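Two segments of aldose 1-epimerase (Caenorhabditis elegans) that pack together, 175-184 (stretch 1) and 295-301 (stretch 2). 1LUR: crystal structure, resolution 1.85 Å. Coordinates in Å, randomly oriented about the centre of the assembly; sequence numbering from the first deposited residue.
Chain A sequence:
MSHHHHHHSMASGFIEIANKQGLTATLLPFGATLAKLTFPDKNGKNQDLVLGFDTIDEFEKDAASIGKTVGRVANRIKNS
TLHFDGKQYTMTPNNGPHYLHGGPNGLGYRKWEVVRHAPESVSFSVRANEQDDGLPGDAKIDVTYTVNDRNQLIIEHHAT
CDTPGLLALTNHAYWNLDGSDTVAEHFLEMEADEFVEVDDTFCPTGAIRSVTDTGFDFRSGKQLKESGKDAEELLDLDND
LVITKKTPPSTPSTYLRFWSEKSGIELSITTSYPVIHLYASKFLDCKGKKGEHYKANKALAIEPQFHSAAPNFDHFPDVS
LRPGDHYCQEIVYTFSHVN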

ATOM      1  N   TRP A 175      -0.344   7.759   5.012  1.00 31.36           N
ATOM      2  CA  TRP A 175      -0.773   8.064   6.371  1.00 32.50           C
ATOM      3  C   TRP A 175      -0.167   9.286   7.057  1.00 34.19           C
ATOM      4  O   TRP A 175       1.023   9.568   6.939  1.00 35.37           O
ATOM      5  CB  TRP A 175      -0.554   6.842   7.264  1.00 31.98           C
ATOM      6  CG  TRP A 175      -1.201   5.599   6.748  1.00 33.29           C
ATOM      7  CD1 TRP A 175      -0.673   4.710   5.855  1.00 32.96           C
ATOM      8  CD2 TRP A 175      -2.511   5.113   7.071  1.00 32.03           C
ATOM      9  NE1 TRP A 175      -1.571   3.700   5.603  1.00 32.27           N
ATOM     10  CE2 TRP A 175      -2.708   3.923   6.336  1.00 33.03           C
ATOM     11  CE3 TRP A 175      -3.539   5.569   7.908  1.00 31.74           C
ATOM     12  CZ2 TRP A 175      -3.892   3.180   6.414  1.00 31.51           C
ATOM     13  CZ3 TRP A 175      -4.715   4.830   7.986  1.00 31.04           C
ATOM     14  CH2 TRP A 175      -4.879   3.650   7.241  1.00 31.68           C
ATOM     15  N   ASN A 176      -1.026   9.993   7.785  1.00 37.01           N
ATOM     16  CA  ASN A 176      -0.686  11.195   8.540  1.00 39.50           C
ATOM     17  C   ASN A 176      -1.735  11.167   9.648  1.00 39.97           C
ATOM     18  O   ASN A 176      -2.921  11.371   9.395  1.00 39.50           O
ATOM     19  CB  ASN A 176      -0.852  12.452   7.681  1.00 42.05           C
ATOM     20  CG  ASN A 176      -0.524  13.721   8.443  1.00 45.72           C
ATOM     21  OD1 ASN A 176      -1.139  14.017   9.470  1.00 47.07           O
ATOM     22  ND2 ASN A 176       0.451  14.476   7.950  1.00 47.27           N
ATOM     23  N   LEU A 177      -1.290  10.904  10.871  1.00 42.19           N
ATOM     24  CA  LEU A 177      -2.182  10.824  12.021  1.00 43.29           C
ATOM     25  C   LEU A 177      -2.585  12.092  12.779  1.00 44.98           C
ATOM     26  O   LEU A 177      -3.476  12.029  13.624  1.00 45.34           O
ATOM     27  CB  LEU A 177      -1.596   9.819  13.016  1.00 41.90           C
ATOM     28  CG  LEU A 177      -1.009   8.546  12.391  1.00 42.02           C
ATOM     29  CD1 LEU A 177      -0.467   7.633  13.486  1.00 42.87           C
ATOM     30  CD2 LEU A 177      -2.076   7.831  11.577  1.00 41.29           C
ATOM     31  N   ASP A 178      -1.963  13.235  12.499  1.00 46.42           N
ATOM     32  CA  ASP A 178      -2.336  14.453  13.227  1.00 47.79           C
ATOM     33  C   ASP A 178      -2.555  15.715  12.401  1.00 49.06           C
ATOM     34  O   ASP A 178      -2.851  16.777  12.954  1.00 50.47           O
ATOM     35  CB  ASP A 178      -1.300  14.750  14.316  1.00 46.38           C
ATOM     36  CG  ASP A 178       0.102  14.899  13.763  1.00 45.82           C
ATOM     37  OD1 ASP A 178       0.262  15.558  12.715  1.00 46.69           O
ATOM     38  OD2 ASP A 178       1.047  14.368  14.379  1.00 44.57           O
ATOM     39  N   GLY A 179      -2.404  15.610  11.088  1.00 49.45           N
ATOM     40  CA  GLY A 179      -2.602  16.770  10.242  1.00 50.09           C
ATOM     41  C   GLY A 179      -1.392  17.668  10.080  1.00 50.46           C
ATOM     42  O   GLY A 179      -1.460  18.666   9.363  1.00 50.29           O
ATOM     43  N   SER A 180      -0.285  17.330  10.735  1.00 51.66           N
ATOM     44  CA  SER A 180       0.927  18.140  10.630  1.00 53.19           C
ATOM     45  C   SER A 180       1.339  18.289   9.169  1.00 54.10           C
ATOM     46  O   SER A 180       0.993  17.457   8.331  1.00 54.53           O
ATOM     47  CB  SER A 180       2.077  17.499  11.416  1.00 53.12           C
ATOM     48  OG  SER A 180       1.850  17.559  12.816  1.00 53.75           O
ATOM     49  N   ASP A 181       2.079  19.349   8.864  1.00 54.81           N
ATOM     50  CA  ASP A 181       2.527  19.583   7.498  1.00 55.04           C
ATOM     51  C   ASP A 181       3.399  18.428   7.015  1.00 54.05           C
ATOM     52  O   ASP A 181       3.471  18.151   5.818  1.00 53.31           O
ATOM     53  CB  ASP A 181       3.312  20.893   7.416  1.00 57.83           C
ATOM     54  CG  ASP A 181       2.439  22.107   7.641  1.00 60.01           C
ATOM     55  OD1 ASP A 181       1.869  22.236   8.746  1.00 62.68           O
ATOM     56  OD2 ASP A 181       2.318  22.933   6.710  1.00 62.21           O
ATOM     57  N   THR A 182       4.060  17.761   7.956  1.00 53.05           N
ATOM     58  CA  THR A 182       4.925  16.633   7.639  1.00 53.27           C
ATOM     59  C   THR A 182       4.855  15.601   8.766  1.00 53.01           C
ATOM     60  O   THR A 182       4.322  15.884   9.843  1.00 53.63           O
ATOM     61  CB  THR A 182       6.391  17.083   7.464  1.00 53.65           C
ATOM     62  OG1 THR A 182       6.927  17.484   8.729  1.00 54.21           O
ATOM     63  CG2 THR A 182       6.477  18.256   6.493  1.00 53.72           C
ATOM     64  N   VAL A 183       5.390  14.408   8.516  1.00 51.50           N
ATOM     65  CA  VAL A 183       5.387  13.339   9.512  1.00 49.46           C
ATOM     66  C   VAL A 183       6.773  13.126  10.106  1.00 48.77           C
ATOM     67  O   VAL A 183       7.067  12.061  10.647  1.00 48.15           O
ATOM     68  CB  VAL A 183       4.900  11.993   8.900  1.00 49.50           C
ATOM     69  CG1 VAL A 183       3.450  12.115   8.448  1.00 48.05           C
ATOM     70  CG2 VAL A 183       5.792  11.598   7.731  1.00 48.43           C
ATOM     71  N   ALA A 184       7.624  14.141  10.010  1.00 48.77           N
ATOM     72  CA  ALA A 184       8.977  14.045  10.545  1.00 49.32           C
ATOM     73  C   ALA A 184       8.970  13.733  12.038  1.00 49.28           C
ATOM     74  O   ALA A 184       9.826  12.994  12.532  1.00 48.87           O
ATOM     75  CB  ALA A 184       9.726  15.344  10.292  1.00 49.32           C
ATOM     76  N   LYS A 295       2.764  18.667   0.586  1.00 58.79           N
ATOM     77  CA  LYS A 295       4.132  18.949   0.172  1.00 58.80           C
ATOM     78  C   LYS A 295       5.062  17.814   0.591  1.00 58.10           C
ATOM     79  O   LYS A 295       4.617  16.811   1.149  1.00 58.25           O
ATOM     80  CB  LYS A 295       4.586  20.274   0.791  1.00 60.28           C
ATOM     81  CG  LYS A 295       5.463  21.142  -0.108  1.00 62.40           C
ATOM     82  CD  LYS A 295       5.514  22.579   0.421  1.00 63.64           C
ATOM     83  CE  LYS A 295       6.294  23.518  -0.497  1.00 64.52           C
ATOM     84  NZ  LYS A 295       7.763  23.267  -0.472  1.00 65.10           N
ATOM     85  N   ALA A 296       6.353  17.976   0.323  1.00 56.90           N
ATOM     86  CA  ALA A 296       7.345  16.962   0.669  1.00 55.93           C
ATOM     87  C   ALA A 296       7.196  16.410   2.087  1.00 55.46           C
ATOM     88  O   ALA A 296       6.925  17.151   3.034  1.00 55.21           O
ATOM     89  CB  ALA A 296       8.749  17.523   0.475  1.00 56.81           C
ATOM     90  N   ASN A 297       7.379  15.098   2.211  1.00 53.78           N
ATOM     91  CA  ASN A 297       7.281  14.396   3.486  1.00 52.61           C
ATOM     92  C   ASN A 297       5.976  14.636   4.250  1.00 51.11           C
ATOM     93  O   ASN A 297       5.946  14.540   5.479  1.00 50.93           O
ATOM     94  CB  ASN A 297       8.477  14.754   4.380  1.00 53.41           C
ATOM     95  CG  ASN A 297       9.815  14.417   3.734  1.00 54.15           C
ATOM     96  OD1 ASN A 297      10.011  13.314   3.222  1.00 54.76           O
ATOM     97  ND2 ASN A 297      10.744  15.363   3.767  1.00 53.96           N
ATOM     98  N   LYS A 298       4.901  14.935   3.527  1.00 49.12           N
ATOM     99  CA  LYS A 298       3.603  15.179   4.147  1.00 48.12           C
ATOM    100  C   LYS A 298       3.074  13.955   4.894  1.00 47.79           C
ATOM    101  O   LYS A 298       2.631  14.054   6.040  1.00 47.53           O
ATOM    102  CB  LYS A 298       2.579  15.599   3.089  1.00 48.06           C
ATOM    103  CG  LYS A 298       1.125  15.540   3.552  1.00 49.17           C
ATOM    104  CD  LYS A 298       0.863  16.435   4.758  1.00 50.77           C
ATOM    105  CE  LYS A 298      -0.601  16.382   5.184  1.00 50.97           C
ATOM    106  NZ  LYS A 298      -0.876  17.260   6.362  1.00 52.84           N
ATOM    107  N   ALA A 299       3.111  12.798   4.243  1.00 46.35           N
ATOM    108  CA  ALA A 299       2.628  11.581   4.877  1.00 45.08           C
ATOM    109  C   ALA A 299       3.584  10.413   4.713  1.00 43.56           C
ATOM    110  O   ALA A 299       4.679  10.547   4.162  1.00 44.31           O
ATOM    111  CB  ALA A 299       1.256  11.210   4.319  1.00 45.19           C
ATOM    112  N   LEU A 300       3.159   9.262   5.215  1.00 41.42           N
ATOM    113  CA  LEU A 300       3.958   8.056   5.133  1.00 38.55           C
ATOM    114  C   LEU A 300       3.145   6.976   4.439  1.00 37.84           C
ATOM    115  O   LEU A 300       2.150   6.493   4.984  1.00 34.84           O
ATOM    116  CB  LEU A 300       4.351   7.571   6.527  1.00 38.25           C
ATOM    117  CG  LEU A 300       5.159   6.269   6.563  1.00 37.98           C
ATOM    118  CD1 LEU A 300       6.533   6.509   5.961  1.00 39.59           C
ATOM    119  CD2 LEU A 300       5.291   5.773   7.993  1.00 40.36           C
ATOM    120  N   ALA A 301       3.555   6.618   3.225  1.00 35.86           N
ATOM    121  CA  ALA A 301       2.855   5.586   2.478  1.00 34.84           C
ATOM    122  C   ALA A 301       3.316   4.271   3.081  1.00 31.75           C
ATOM    123  O   ALA A 301       4.512   4.019   3.195  1.00 31.82           O
ATOM    124  CB  ALA A 301       3.220   5.651   1.000  1.00 33.99           C
TER

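The strongest polar contacts join Lys 298 to the loop of stretch 1. Its CA-to-CB bond points away overall, although CB itself still touches stretch 1, and the long chain brings NZ in to donate to Ser 180 O at 2.7 Å, a charged amine meeting a backbone carbonyl rather than a carboxylate. Ser 180 O also accepts from Asn 176 ND2 (3.1 Å), which in turn donates to Lys 298 O at 2.9 Å. An amide suits this position because it gives and receives: while ND2 spans the two stretches, Asn 176 OD1 accepts from Gly 179 N at 2.6 Å, tying the side chain to the loop's own backbone. Gly 179 adopts phi/psi 85/-1, where a CB would jam against the preceding carbonyl.

At one end the backbones pair as an antiparallel bridge. Trp 175 N donates to Leu 300 O and Leu 300 N to Trp 175 O, both at 2.8 Å, with N-H...O angles of 167° and 157°. Further along, Val 183 N reaches Asn 297 O at 3.1 Å, within the type II turn from Lys 295 to Lys 298, and Lys 298 CA makes a CA-H...O contact with Asp 181 O at 3.4 Å.

Apolar atoms fill in around these bonds. Val 183 points toward stretch 2, its CG1 3.7 Å from Ala 299 CA and its CG2 4.4 Å from Leu 300 CB. Ala 299 CB lies 3.1 Å from Trp 175 O, a close approach beside the bridge.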